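Long-range contacts in mucus binding proteinn (Lactobacillus reuteri, PDB 4MT5), which probably binds mucin as one repeat of a cell-wall-anchored surface protein through which lactobacilli adhere to gastrointestinal mucus: residues A[3-8]-A[17-22]; A[11-16]-A[70-75]; A[51-56]-A[64-69]; A[74-79]-A[116-121]; A[86-91]-A[110-115]. All coordinates share one frame; numbering follows the deposited sequence.

Interaction 1 (A[3-8]-A[17-22]); sequences TAYVKY and LRQDDL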
# COMPACT_ATOMS: atom_id res chain seq x y z
N THR A 3 17.62 43.35 -1.92
CA THR A 3 17.43 42.00 -1.44
C THR A 3 16.49 41.27 -2.39
O THR A 3 15.58 41.87 -2.95
CB THR A 3 16.88 42.00 0.00
OG1 THR A 3 17.94 42.30 0.91
CG2 THR A 3 16.32 40.64 0.37
N ALA A 4 16.76 39.99 -2.60
CA ALA A 4 15.83 39.17 -3.33
C ALA A 4 15.75 37.82 -2.63
O ALA A 4 16.77 37.29 -2.19
CB ALA A 4 16.28 39.02 -4.77
N TYR A 5 14.54 37.28 -2.51
CA TYR A 5 14.33 36.02 -1.79
C TYR A 5 13.94 34.92 -2.77
O TYR A 5 13.16 35.15 -3.69
CB TYR A 5 13.22 36.15 -0.74
CG TYR A 5 13.52 37.05 0.44
CD1 TYR A 5 14.54 36.74 1.33
CD2 TYR A 5 12.76 38.18 0.68
CE1 TYR A 5 14.81 37.55 2.43
CE2 TYR A 5 13.02 39.00 1.78
CZ TYR A 5 14.04 38.68 2.65
OH TYR A 5 14.29 39.50 3.73
N VAL A 6 14.49 33.73 -2.58
CA VAL A 6 14.09 32.57 -3.37
C VAL A 6 13.58 31.52 -2.39
O VAL A 6 14.33 31.04 -1.54
CB VAL A 6 15.27 32.04 -4.21
CG1 VAL A 6 14.86 30.83 -5.00
CG2 VAL A 6 15.79 33.13 -5.14
N LYS A 7 12.28 31.21 -2.47
CA LYS A 7 11.62 30.43 -1.42
C LYS A 7 11.13 29.09 -1.98
O LYS A 7 10.30 29.06 -2.88
CB LYS A 7 10.46 31.23 -0.81
CG LYS A 7 9.62 30.50 0.22
CD LYS A 7 8.71 31.44 1.05
CE LYS A 7 7.48 31.91 0.27
NZ LYS A 7 6.53 32.73 1.09
N TYR A 8 11.67 28.00 -1.45
CA TYR A 8 11.32 26.65 -1.88
C TYR A 8 10.26 26.09 -0.95
O TYR A 8 10.51 25.92 0.24
CB TYR A 8 12.53 25.73 -1.84
CG TYR A 8 13.69 26.14 -2.72
CD1 TYR A 8 13.88 25.54 -3.96
CD2 TYR A 8 14.60 27.12 -2.31
CE1 TYR A 8 14.96 25.92 -4.78
CE2 TYR A 8 15.66 27.50 -3.12
CZ TYR A 8 15.84 26.90 -4.35
OH TYR A 8 16.90 27.27 -5.14
N LEU A 17 10.83 24.84 2.88
CA LEU A 17 12.00 23.95 3.01
C LEU A 17 13.29 24.75 3.11
O LEU A 17 14.20 24.41 3.88
CB LEU A 17 12.09 23.00 1.82
CG LEU A 17 10.93 22.05 1.54
CD1 LEU A 17 11.07 21.44 0.16
CD2 LEU A 17 10.84 20.97 2.60
N ARG A 18 13.37 25.81 2.32
CA ARG A 18 14.60 26.56 2.17
C ARG A 18 14.29 27.96 1.68
O ARG A 18 13.41 28.15 0.85
CB ARG A 18 15.50 25.85 1.16
CG ARG A 18 16.71 26.64 0.68
CD ARG A 18 17.65 25.70 -0.05
NE ARG A 18 18.70 26.41 -0.77
CZ ARG A 18 19.62 25.80 -1.51
NH1 ARG A 18 19.64 24.47 -1.61
NH2 ARG A 18 20.54 26.53 -2.14
N GLN A 19 15.00 28.96 2.23
CA GLN A 19 14.89 30.30 1.70
C GLN A 19 16.25 30.95 1.53
O GLN A 19 17.03 31.03 2.48
CB GLN A 19 13.97 31.18 2.53
CG GLN A 19 13.82 32.56 1.92
CD GLN A 19 12.67 33.35 2.49
OE1 GLN A 19 11.51 32.93 2.42
NE2 GLN A 19 12.98 34.52 3.06
N ASP A 20 16.53 31.39 0.31
CA ASP A 20 17.80 32.02 0.01
C ASP A 20 17.70 33.55 -0.03
O ASP A 20 16.92 34.13 -0.79
CB ASP A 20 18.37 31.49 -1.30
CG ASP A 20 18.77 30.03 -1.20
OD1 ASP A 20 18.65 29.45 -0.10
OD2 ASP A 20 19.20 29.46 -2.23
N ASP A 21 18.52 34.19 0.80
CA ASP A 21 18.57 35.63 0.89
C ASP A 21 19.73 36.15 0.03
O ASP A 21 20.89 35.98 0.38
CB ASP A 21 18.76 36.01 2.36
CG ASP A 21 18.45 37.47 2.64
OD1 ASP A 21 18.38 38.27 1.66
OD2 ASP A 21 18.30 37.82 3.84
N LEU A 22 19.42 36.77 -1.10
CA LEU A 22 20.47 37.28 -1.98
C LEU A 22 20.57 38.80 -1.95
O LEU A 22 19.55 39.49 -1.89
CB LEU A 22 20.25 36.81 -3.41
CG LEU A 22 20.40 35.30 -3.56
CD1 LEU A 22 19.12 34.69 -4.07
CD2 LEU A 22 21.54 35.01 -4.51
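Strands 3-8 and 17-22 run antiparallel, their axes 4.7 Å apart and their directions 167° from each other, and A4, V6 and Y8 face L22, D20 and R18 in hydrogen-bonded pairs. At the far end the bond from L17 N to Y8 O (2.9 Å) sets both L17 and R18 opposite Y8, a classic beta bulge. A4, V6, Y8, R18, D20 and L22 share one face of the hairpin. There the R18 chain, extended from CG to NE, lies alongside the Y8 ring and points the same way, its CG 3.7 Å from Y8 CD2. Its guanidinium then takes D20 side-on: NE reaches OD1 at 3.1 Å and NH2 reaches OD2 at 3.2 Å, each on a syn lone pair and close to the guanidinium plane. D20 OD2 and Y8 OH both hydrogen-bond to Y32 OH. Nearer the other end, V6 CG2 meets L22 CD1 at 3.8 Å. On the opposite face, Q19 swings its amide between two neighbours: NE2 comes 3.2 Å from Y5 CD1, with ring and amide planes 49° apart, while OE1 lies 3.5 Å from K7 CD. The D21 carboxylate flanks the same tyrosine, lying beside Y5 CE1. One face thus couples aliphatic packing to an ion pair whose acid has a second, tyrosine partner, an arrangement that would be expected to keep D20 ionised.

Interaction 2 (A[11-16]-A[70-75]); sequences DTTGET and FKHGMT
T12 carries the close-packed part of this contact by using its two branches for different tasks. OG1, anti to the carbonyl carbon (chi1 -69°), accepts the backbone N of H72 at 3.0 Å in a nearly straight bond, 169° at the hydrogen. CG2, anti to the backbone N, sits over the middle of the imidazole face, 3.7 Å from the H72 ring centroid and 11° off the ring normal, a CH-pi contact. One residue earlier, D11 N donates to F70 O at 2.7 Å in the carbonyl plane. Two bonds and one ring face therefore pin the turn between strands 2-10 and 16-24, the hairpin of the mucin-binding domain, against the end of strand 70-72. The imidazole is held at both nitrogens, NE2 by D10 and ND1 by D120, which fixes its rotation beneath the threonine; D11 OD1 meanwhile pairs with H69. On the looser side, T13 brings only CG2 near the ring, 4.2 Å from H72 CE1. Its OG1 hydrogen-bonds to D10 and weakly accepts E15 N within the turn. K71 turns away: CG takes the crowded position between the backbone N and the carbonyl carbon, and the extended chain carries the ammonium off on an exposed surface.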
# COMPACT_ATOMS: atom_id res chain seq x y z
N ASP A 11 4.39 21.95 -1.03
CA ASP A 11 2.96 22.19 -1.11
C ASP A 11 2.19 21.17 -0.31
O ASP A 11 1.11 21.46 0.19
CB ASP A 11 2.46 22.22 -2.56
CG ASP A 11 2.92 23.48 -3.33
OD1 ASP A 11 3.62 24.33 -2.72
OD2 ASP A 11 2.59 23.63 -4.54
N THR A 12 2.76 19.97 -0.15
CA THR A 12 2.07 18.90 0.58
C THR A 12 1.82 19.26 2.05
O THR A 12 0.67 19.28 2.51
CB THR A 12 2.84 17.54 0.47
OG1 THR A 12 2.76 17.04 -0.87
CG2 THR A 12 2.23 16.52 1.39
N THR A 13 2.89 19.55 2.79
CA THR A 13 2.78 19.94 4.19
C THR A 13 2.47 21.43 4.38
O THR A 13 1.87 21.82 5.37
CB THR A 13 4.06 19.63 4.97
OG1 THR A 13 5.16 20.36 4.41
CG2 THR A 13 4.36 18.14 4.95
N GLY A 14 2.89 22.25 3.42
CA GLY A 14 2.71 23.69 3.52
C GLY A 14 3.94 24.43 4.02
O GLY A 14 4.02 25.66 3.93
N GLU A 15 4.90 23.68 4.53
CA GLU A 15 6.11 24.24 5.11
C GLU A 15 7.05 24.85 4.08
O GLU A 15 7.04 24.45 2.92
CB GLU A 15 6.87 23.13 5.82
CG GLU A 15 6.15 22.54 7.01
CD GLU A 15 6.39 23.32 8.29
OE1 GLU A 15 6.23 22.73 9.38
OE2 GLU A 15 6.75 24.52 8.21
N THR A 16 7.88 25.79 4.51
CA THR A 16 9.01 26.25 3.71
C THR A 16 10.20 25.31 3.96
O THR A 16 10.53 25.01 5.10
CB THR A 16 9.41 27.68 4.08
OG1 THR A 16 8.34 28.57 3.73
CG2 THR A 16 10.65 28.11 3.33
N PHE A 70 7.08 22.56 -4.66
CA PHE A 70 7.24 21.12 -4.81
C PHE A 70 6.04 20.44 -4.21
O PHE A 70 5.32 21.05 -3.43
CB PHE A 70 8.45 20.63 -4.04
CG PHE A 70 9.75 21.14 -4.55
CD1 PHE A 70 10.53 20.36 -5.39
CD2 PHE A 70 10.21 22.39 -4.19
CE1 PHE A 70 11.74 20.82 -5.84
CE2 PHE A 70 11.42 22.85 -4.65
CZ PHE A 70 12.18 22.07 -5.48
N LYS A 71 5.84 19.17 -4.58
CA LYS A 71 4.90 18.28 -3.86
C LYS A 71 5.61 16.97 -3.58
O LYS A 71 6.65 16.68 -4.18
CB LYS A 71 3.63 18.02 -4.65
CG LYS A 71 3.87 17.37 -6.01
CD LYS A 71 2.57 17.04 -6.72
CE LYS A 71 2.77 16.93 -8.23
NZ LYS A 71 1.44 16.71 -8.89
N HIS A 72 5.06 16.18 -2.67
CA HIS A 72 5.64 14.87 -2.36
C HIS A 72 5.50 13.90 -3.51
O HIS A 72 4.45 13.83 -4.16
CB HIS A 72 5.00 14.28 -1.11
CG HIS A 72 5.45 14.91 0.17
ND1 HIS A 72 5.21 14.35 1.41
CD2 HIS A 72 6.14 16.06 0.40
CE1 HIS A 72 5.73 15.13 2.35
NE2 HIS A 72 6.29 16.17 1.76
N GLY A 73 6.56 13.14 -3.77
CA GLY A 73 6.50 12.09 -4.76
C GLY A 73 5.66 10.94 -4.26
O GLY A 73 5.66 10.62 -3.08
N MET A 74 4.92 10.32 -5.16
CA MET A 74 4.15 9.13 -4.80
C MET A 74 4.58 7.91 -5.60
O MET A 74 4.78 7.98 -6.82
CB MET A 74 2.65 9.38 -4.97
CG MET A 74 2.08 10.49 -4.08
SD MET A 74 2.20 10.19 -2.30
CE MET A 74 1.49 11.72 -1.67
N THR A 75 4.74 6.80 -4.89
CA THR A 75 5.05 5.53 -5.53
C THR A 75 3.91 4.55 -5.35
O THR A 75 3.53 4.23 -4.22
CB THR A 75 6.31 4.90 -4.94
OG1 THR A 75 7.47 5.63 -5.38
CG2 THR A 75 6.43 3.46 -5.41

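Interaction 3 (A[51-56]-A[64-69]); sequences DGFKPG and PTYEVH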
# COMPACT_ATOMS: atom_id res chain seq x y z
N ASP A 51 8.41 26.86 -10.86
CA ASP A 51 9.63 27.56 -10.52
C ASP A 51 9.50 29.01 -11.00
O ASP A 51 9.66 29.29 -12.20
CB ASP A 51 10.83 26.86 -11.16
CG ASP A 51 12.14 27.63 -10.98
OD1 ASP A 51 12.18 28.53 -10.12
OD2 ASP A 51 13.14 27.34 -11.68
N GLY A 52 9.24 29.92 -10.06
CA GLY A 52 9.02 31.32 -10.39
C GLY A 52 10.26 32.14 -10.75
O GLY A 52 10.14 33.27 -11.21
N PHE A 53 11.44 31.57 -10.53
CA PHE A 53 12.68 32.29 -10.78
C PHE A 53 13.06 32.03 -12.22
O PHE A 53 12.71 31.00 -12.78
CB PHE A 53 13.77 31.77 -9.85
CG PHE A 53 15.03 32.54 -9.93
CD1 PHE A 53 15.16 33.74 -9.26
CD2 PHE A 53 16.09 32.08 -10.69
CE1 PHE A 53 16.34 34.48 -9.34
CE2 PHE A 53 17.27 32.81 -10.77
CZ PHE A 53 17.40 34.01 -10.10
N LYS A 54 13.77 32.96 -12.83
CA LYS A 54 14.24 32.77 -14.20
C LYS A 54 15.64 33.37 -14.34
O LYS A 54 15.89 34.48 -13.86
CB LYS A 54 13.26 33.38 -15.23
CG LYS A 54 12.13 32.42 -15.67
CD LYS A 54 11.28 32.98 -16.82
CE LYS A 54 12.10 33.13 -18.12
NZ LYS A 54 11.65 34.26 -19.03
N PRO A 55 16.56 32.64 -14.98
CA PRO A 55 17.92 33.13 -15.22
C PRO A 55 17.88 34.42 -16.03
O PRO A 55 17.07 34.56 -16.96
CB PRO A 55 18.55 32.01 -16.05
CG PRO A 55 17.37 31.38 -16.76
CD PRO A 55 16.31 31.37 -15.70
N GLY A 56 18.74 35.37 -15.67
CA GLY A 56 18.69 36.68 -16.28
C GLY A 56 17.95 37.69 -15.42
O GLY A 56 17.88 38.87 -15.75
N PRO A 64 11.55 41.52 -3.43
CA PRO A 64 10.76 40.46 -4.03
C PRO A 64 11.10 39.07 -3.52
O PRO A 64 12.26 38.78 -3.26
CB PRO A 64 11.13 40.55 -5.51
CG PRO A 64 12.51 41.11 -5.51
CD PRO A 64 12.61 42.01 -4.33
N THR A 65 10.07 38.24 -3.39
CA THR A 65 10.25 36.80 -3.21
C THR A 65 9.81 36.03 -4.47
O THR A 65 8.71 36.23 -5.00
CB THR A 65 9.44 36.28 -2.01
OG1 THR A 65 10.02 36.80 -0.80
CG2 THR A 65 9.46 34.76 -1.96
N TYR A 66 10.70 35.16 -4.95
CA TYR A 66 10.35 34.23 -6.00
C TYR A 66 10.15 32.83 -5.38
O TYR A 66 10.89 32.44 -4.47
CB TYR A 66 11.45 34.21 -7.05
CG TYR A 66 11.75 35.55 -7.68
CD1 TYR A 66 11.10 35.95 -8.84
CD2 TYR A 66 12.68 36.41 -7.12
CE1 TYR A 66 11.37 37.18 -9.44
CE2 TYR A 66 12.96 37.65 -7.72
CZ TYR A 66 12.30 38.01 -8.87
OH TYR A 66 12.56 39.21 -9.45
N GLU A 67 9.14 32.10 -5.84
CA GLU A 67 8.78 30.83 -5.22
C GLU A 67 9.06 29.60 -6.11
O GLU A 67 8.82 29.60 -7.31
CB GLU A 67 7.32 30.83 -4.75
CG GLU A 67 7.02 31.77 -3.55
CD GLU A 67 5.54 31.74 -3.11
OE1 GLU A 67 4.68 31.39 -3.96
OE2 GLU A 67 5.23 32.05 -1.93
N VAL A 68 9.60 28.56 -5.50
CA VAL A 68 9.75 27.29 -6.19
C VAL A 68 8.87 26.28 -5.46
O VAL A 68 9.14 25.98 -4.31
CB VAL A 68 11.23 26.80 -6.19
CG1 VAL A 68 11.36 25.46 -6.90
CG2 VAL A 68 12.15 27.81 -6.86
N HIS A 69 7.81 25.79 -6.10
CA HIS A 69 6.90 24.88 -5.39
C HIS A 69 7.19 23.39 -5.68
O HIS A 69 7.52 23.00 -6.80
CB HIS A 69 5.42 25.24 -5.65
CG HIS A 69 4.99 26.54 -5.04
ND1 HIS A 69 4.57 26.64 -3.73
CD2 HIS A 69 4.92 27.79 -5.55
CE1 HIS A 69 4.26 27.90 -3.46
NE2 HIS A 69 4.46 28.62 -4.55
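D51, at the end of strand 46-51, forms an antiparallel non-hydrogen-bonded pair with V68, their CA atoms 4.3 Å apart. The two side chains lie side by side and point the same way. With CG anti to the backbone N (chi1 174°), D51 brings OD1 to 3.3 Å from V68 CG2, so a carboxylate oxygen rests against a methyl group. That oxygen also accepts F53 N at 3.2 Å, from above the carboxylate plane, which makes an Asx turn. D51 OD2 is bound by T34 OG1, so each carboxylate oxygen has its own donor and the group's rotation is fixed. G52 supplies the backbone link, its N donating to E67 O at 2.8 Å in the carbonyl plane. G52 O then lies 3.7 Å from Y66 CD1. F53 is buried, with CG anti to its backbone N (chi1 -174°), and sends an edge toward the Y66 ring: CD1 stands over one face, 4.2 Å from Y66 CG. The ring centroids are 5.7 Å apart and the planes meet at 88°, a T-shaped stack. Beyond it the chain leaves strand 65-69. On the face shared with D51, V68 packs on I38 of helix 35-42; on the other face H69 NE2 donates to E67 OE1 at 2.8 Å. An Asx turn finished by an edge-to-face aromatic pair thus ends strand 46-51 beside strand 65-77, within the ubiquitin-like beta-grasp fold of the mucin-binding domain.

Interaction 4 (A[74-79]-A[116-121]); sequences MTHTDA and GYTTDN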
# COMPACT_ATOMS: atom_id res chain seq x y z
N MET A 74 4.92 10.32 -5.16
CA MET A 74 4.15 9.13 -4.80
C MET A 74 4.58 7.91 -5.60
O MET A 74 4.78 7.98 -6.82
CB MET A 74 2.65 9.38 -4.97
CG MET A 74 2.08 10.49 -4.08
SD MET A 74 2.20 10.19 -2.30
CE MET A 74 1.49 11.72 -1.67
N THR A 75 4.74 6.80 -4.89
CA THR A 75 5.05 5.53 -5.53
C THR A 75 3.91 4.55 -5.35
O THR A 75 3.53 4.23 -4.22
CB THR A 75 6.31 4.90 -4.94
OG1 THR A 75 7.47 5.63 -5.38
CG2 THR A 75 6.43 3.46 -5.41
N HIS A 76 3.36 4.08 -6.45
CA HIS A 76 2.26 3.12 -6.38
C HIS A 76 2.70 1.66 -6.55
O HIS A 76 3.30 1.27 -7.55
CB HIS A 76 1.19 3.46 -7.41
CG HIS A 76 0.07 2.48 -7.45
ND1 HIS A 76 -0.10 1.59 -8.49
CD2 HIS A 76 -0.94 2.24 -6.57
CE1 HIS A 76 -1.17 0.85 -8.25
NE2 HIS A 76 -1.69 1.22 -7.10
N THR A 77 2.42 0.84 -5.55
CA THR A 77 2.66 -0.58 -5.65
C THR A 77 1.30 -1.22 -5.83
O THR A 77 0.40 -0.97 -5.03
CB THR A 77 3.29 -1.11 -4.36
OG1 THR A 77 4.52 -0.43 -4.09
CG2 THR A 77 3.56 -2.59 -4.48
N ASP A 78 1.11 -2.01 -6.88
CA ASP A 78 -0.20 -2.65 -7.05
C ASP A 78 -0.23 -4.13 -6.73
O ASP A 78 0.81 -4.75 -6.50
CB ASP A 78 -0.78 -2.41 -8.44
CG ASP A 78 0.17 -2.80 -9.52
OD1 ASP A 78 0.57 -4.00 -9.53
OD2 ASP A 78 0.54 -1.91 -10.33
N ALA A 79 -1.43 -4.68 -6.74
CA ALA A 79 -1.73 -6.01 -6.19
C ALA A 79 -0.96 -7.17 -6.83
O ALA A 79 -0.75 -8.19 -6.20
CB ALA A 79 -3.21 -6.26 -6.25
N GLY A 116 -3.00 -3.45 -3.53
CA GLY A 116 -1.95 -2.48 -3.72
C GLY A 116 -2.09 -1.34 -2.73
O GLY A 116 -3.04 -1.28 -1.96
N TYR A 117 -1.13 -0.43 -2.76
CA TYR A 117 -1.14 0.75 -1.90
C TYR A 117 -0.27 1.84 -2.48
O TYR A 117 0.45 1.61 -3.44
CB TYR A 117 -0.65 0.37 -0.50
CG TYR A 117 0.62 -0.42 -0.51
CD1 TYR A 117 0.60 -1.80 -0.52
CD2 TYR A 117 1.85 0.22 -0.51
CE1 TYR A 117 1.77 -2.54 -0.52
CE2 TYR A 117 3.02 -0.51 -0.52
CZ TYR A 117 2.98 -1.89 -0.52
OH TYR A 117 4.14 -2.62 -0.54
N THR A 118 -0.35 3.03 -1.90
CA THR A 118 0.51 4.13 -2.34
C THR A 118 1.39 4.62 -1.20
O THR A 118 0.90 4.84 -0.09
CB THR A 118 -0.32 5.30 -2.84
OG1 THR A 118 -1.19 4.84 -3.88
CG2 THR A 118 0.59 6.40 -3.40
N THR A 119 2.68 4.77 -1.47
CA THR A 119 3.64 5.25 -0.48
C THR A 119 4.07 6.67 -0.82
O THR A 119 4.19 7.00 -2.00
CB THR A 119 4.89 4.36 -0.41
OG1 THR A 119 4.50 2.99 -0.22
CG2 THR A 119 5.76 4.76 0.76
N ASP A 120 4.27 7.50 0.20
CA ASP A 120 4.80 8.85 0.07
C ASP A 120 6.31 8.70 -0.05
O ASP A 120 6.92 8.08 0.81
CB ASP A 120 4.43 9.63 1.33
CG ASP A 120 4.84 11.11 1.27
OD1 ASP A 120 6.01 11.42 0.96
OD2 ASP A 120 3.97 11.95 1.59
N ASN A 121 6.91 9.24 -1.10
CA ASN A 121 8.35 9.09 -1.34
C ASN A 121 9.22 9.87 -0.36
O ASN A 121 10.40 9.54 -0.15
CB ASN A 121 8.74 9.53 -2.76
CG ASN A 121 8.32 8.53 -3.83
OD1 ASN A 121 7.48 7.65 -3.61
ND2 ASN A 121 8.91 8.67 -5.01
O HOH W 1 4.46 2.12 -2.86
O HOH W 2 8.13 7.82 -7.70
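Backbone hydrogen bonds come first: strands 74-77 and 117-120 are antiparallel, their axes 4.7 Å apart, and T75 with T119 and T77 with Y117 each exchange two N-H...O bonds. The straightest joins T119 N to T75 O, 2.9 Å long and 175° at the hydrogen. Beyond the last pair, the chains close to 3.8 Å between D78 CA and G116 CA. Among side-chain polar contacts, T75 OG1 donates to N121 OD1 at 2.7 Å, in the amide plane and on a lone pair. One water is held by T75 O, T77 OG1 and T119 OG1, tying three residues of one face across the strands; a second accepts from N121 ND2 and donates at 3.3 Å to T75 OG1. On the other face H76 presents CD2 at its ring edge to T118 OG1, while its NE2 bonds to D130. Y117 OH binds N83 O. Ring and van der Waals contacts are fewer. T77 CB sits over one face of the Y117 ring, 4.1 Å from its centroid, a CH-pi contact made possible by Y117 CG taking the crowded position (chi1 48°). On the H76 face M74, bent at chi2, lays SD 3.8 Å from D120 CA. With its mostly polar, partly exposed faces, this antiparallel strand pair, with strand 126-129 along the outer side of 117-120, joins the last strand of the mucin-binding domain to the Muc B2-like domain.

Interaction 5 (A[86-91]-A[110-115]); sequences QKTVTE and AVTFKR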
# COMPACT_ATOMS: atom_id res chain seq x y z
N GLN A 86 -0.39 -9.14 1.10
CA GLN A 86 -1.07 -10.41 0.89
C GLN A 86 -1.49 -10.99 2.23
O GLN A 86 -0.70 -11.00 3.16
CB GLN A 86 -0.14 -11.40 0.19
CG GLN A 86 0.48 -10.87 -1.08
CD GLN A 86 1.34 -11.89 -1.78
OE1 GLN A 86 1.15 -13.10 -1.59
NE2 GLN A 86 2.28 -11.42 -2.60
N LYS A 87 -2.73 -11.45 2.31
CA LYS A 87 -3.24 -12.16 3.50
C LYS A 87 -3.92 -13.47 3.09
O LYS A 87 -4.87 -13.46 2.32
CB LYS A 87 -4.22 -11.28 4.29
CG LYS A 87 -3.61 -10.00 4.88
CD LYS A 87 -3.83 -9.92 6.40
CE LYS A 87 -3.26 -8.63 6.97
NZ LYS A 87 -1.98 -8.23 6.28
N THR A 88 -3.45 -14.59 3.62
CA THR A 88 -4.01 -15.88 3.22
C THR A 88 -4.84 -16.57 4.31
O THR A 88 -4.37 -16.81 5.42
CB THR A 88 -2.92 -16.83 2.72
OG1 THR A 88 -2.40 -16.33 1.49
CG2 THR A 88 -3.48 -18.22 2.49
N VAL A 89 -6.09 -16.89 3.98
CA VAL A 89 -6.94 -17.60 4.91
C VAL A 89 -7.26 -18.98 4.35
O VAL A 89 -7.81 -19.11 3.25
CB VAL A 89 -8.23 -16.83 5.20
CG1 VAL A 89 -9.07 -17.58 6.19
CG2 VAL A 89 -7.90 -15.46 5.74
N THR A 90 -6.88 -20.01 5.09
CA THR A 90 -7.07 -21.37 4.63
C THR A 90 -8.11 -22.10 5.48
O THR A 90 -8.40 -21.71 6.61
CB THR A 90 -5.73 -22.17 4.58
OG1 THR A 90 -5.13 -22.20 5.88
CG2 THR A 90 -4.75 -21.53 3.61
N GLU A 91 -8.68 -23.15 4.90
CA GLU A 91 -9.61 -24.01 5.62
C GLU A 91 -9.16 -25.45 5.51
O GLU A 91 -8.81 -25.94 4.43
CB GLU A 91 -11.01 -23.87 5.04
CG GLU A 91 -12.03 -24.83 5.62
CD GLU A 91 -13.31 -24.85 4.83
OE1 GLU A 91 -13.27 -25.29 3.66
OE2 GLU A 91 -14.36 -24.41 5.36
N ALA A 110 -7.65 -22.81 -0.01
CA ALA A 110 -7.02 -21.56 0.39
C ALA A 110 -7.60 -20.36 -0.35
O ALA A 110 -8.00 -20.47 -1.51
CB ALA A 110 -5.52 -21.64 0.17
N VAL A 111 -7.64 -19.21 0.32
CA VAL A 111 -7.92 -17.95 -0.37
C VAL A 111 -6.86 -16.92 0.00
O VAL A 111 -6.54 -16.75 1.17
CB VAL A 111 -9.34 -17.41 -0.09
CG1 VAL A 111 -9.58 -17.26 1.39
CG2 VAL A 111 -9.56 -16.08 -0.79
N THR A 112 -6.29 -16.28 -1.01
CA THR A 112 -5.29 -15.24 -0.81
C THR A 112 -5.88 -13.88 -1.19
O THR A 112 -6.30 -13.69 -2.33
CB THR A 112 -4.02 -15.48 -1.64
OG1 THR A 112 -3.35 -16.65 -1.17
CG2 THR A 112 -3.06 -14.30 -1.53
N PHE A 113 -5.91 -12.96 -0.23
CA PHE A 113 -6.33 -11.60 -0.48
C PHE A 113 -5.10 -10.76 -0.80
O PHE A 113 -4.11 -10.84 -0.09
CB PHE A 113 -7.04 -11.03 0.74
CG PHE A 113 -8.37 -11.66 1.02
CD1 PHE A 113 -9.51 -11.17 0.41
CD2 PHE A 113 -8.48 -12.72 1.89
CE1 PHE A 113 -10.74 -11.74 0.66
CE2 PHE A 113 -9.71 -13.30 2.15
CZ PHE A 113 -10.84 -12.81 1.53
N LYS A 114 -5.16 -9.98 -1.88
CA LYS A 114 -4.03 -9.13 -2.28
C LYS A 114 -4.53 -7.72 -2.50
O LYS A 114 -5.64 -7.53 -2.99
CB LYS A 114 -3.41 -9.65 -3.58
CG LYS A 114 -2.52 -10.86 -3.42
CD LYS A 114 -2.24 -11.52 -4.76
CE LYS A 114 -0.91 -12.27 -4.73
NZ LYS A 114 -0.75 -13.17 -5.91
N ARG A 115 -3.73 -6.72 -2.12
CA ARG A 115 -4.06 -5.33 -2.46
C ARG A 115 -2.84 -4.47 -2.69
O ARG A 115 -1.77 -4.71 -2.13
CB ARG A 115 -4.96 -4.65 -1.42
CG ARG A 115 -4.26 -4.28 -0.12
CD ARG A 115 -5.19 -3.48 0.79
NE ARG A 115 -4.66 -3.35 2.15
CZ ARG A 115 -5.35 -2.86 3.18
NH1 ARG A 115 -6.60 -2.45 3.01
NH2 ARG A 115 -4.78 -2.77 4.37
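This is the strand-to-strand pairing of a beta hairpin in the Muc B2-like domain, between strands 85-96 and 104-120. Segments 86-91 and 110-115 run antiparallel, 163° apart in direction, with axes 4.5 Å from each other. K87 and F113 exchange two backbone bonds, as do V89 and V111; F113 N and V111 N approach their acceptors from above the carbonyl planes. On the face bearing Q86, T88, T90, A110, T112 and K114, the centre is a hydroxyl pair: T88 OG1 and T112 OG1 share a hydrogen bond of 2.8 Å, both oxygens anti to their carbonyl carbons. To one side T90 CG2 meets A110 CB at 3.5 Å. To the other, the Q86 and K114 chains run side by side in the same direction, Q86 CD 3.7 Å from K114 CE. The opposite face is buried around V89, V111 and F113. V111 CG1, in the crowded position (chi1 56°), comes 4.1 Å from V89 CB, and the F113 ring turns an edge to K87 O while packing against W132 and V134. K87 leads its ammonium away to a salt bridge with E85. The hairpin is thus two-sided, its threonine hydroxyls answering each other on a partly exposed face and its hydrophobic groups turned inward.

How the interactions relate
Strands 65-77 and 104-120 carry interactions 2 to 5 of this elongated chain, and strand 2-10, the neighbour of 65-77, brings in interaction 1. Interactions 1 and 3, centres 9 Å apart, meet where strand 2-10 joins strand 65-77: K7 N lies 2.7 Å from Y66 O and K7 O 2.8 Å from V68 N. Interaction 2 touches interaction 3 through D11 OD1 and H69 ND1 (2.7 Å), and interaction 1 through packing of Y8 on F70. It shares M74 and T75 with interaction 4, and H72 ND1 reaches D120 OD2 at 2.7 Å, so the two family domains meet there. Interaction 4 passes to interaction 5 along strand 104-120, with A79 packing on K114 and R115. Interactions 1 and 5 have centres about 52 Å apart.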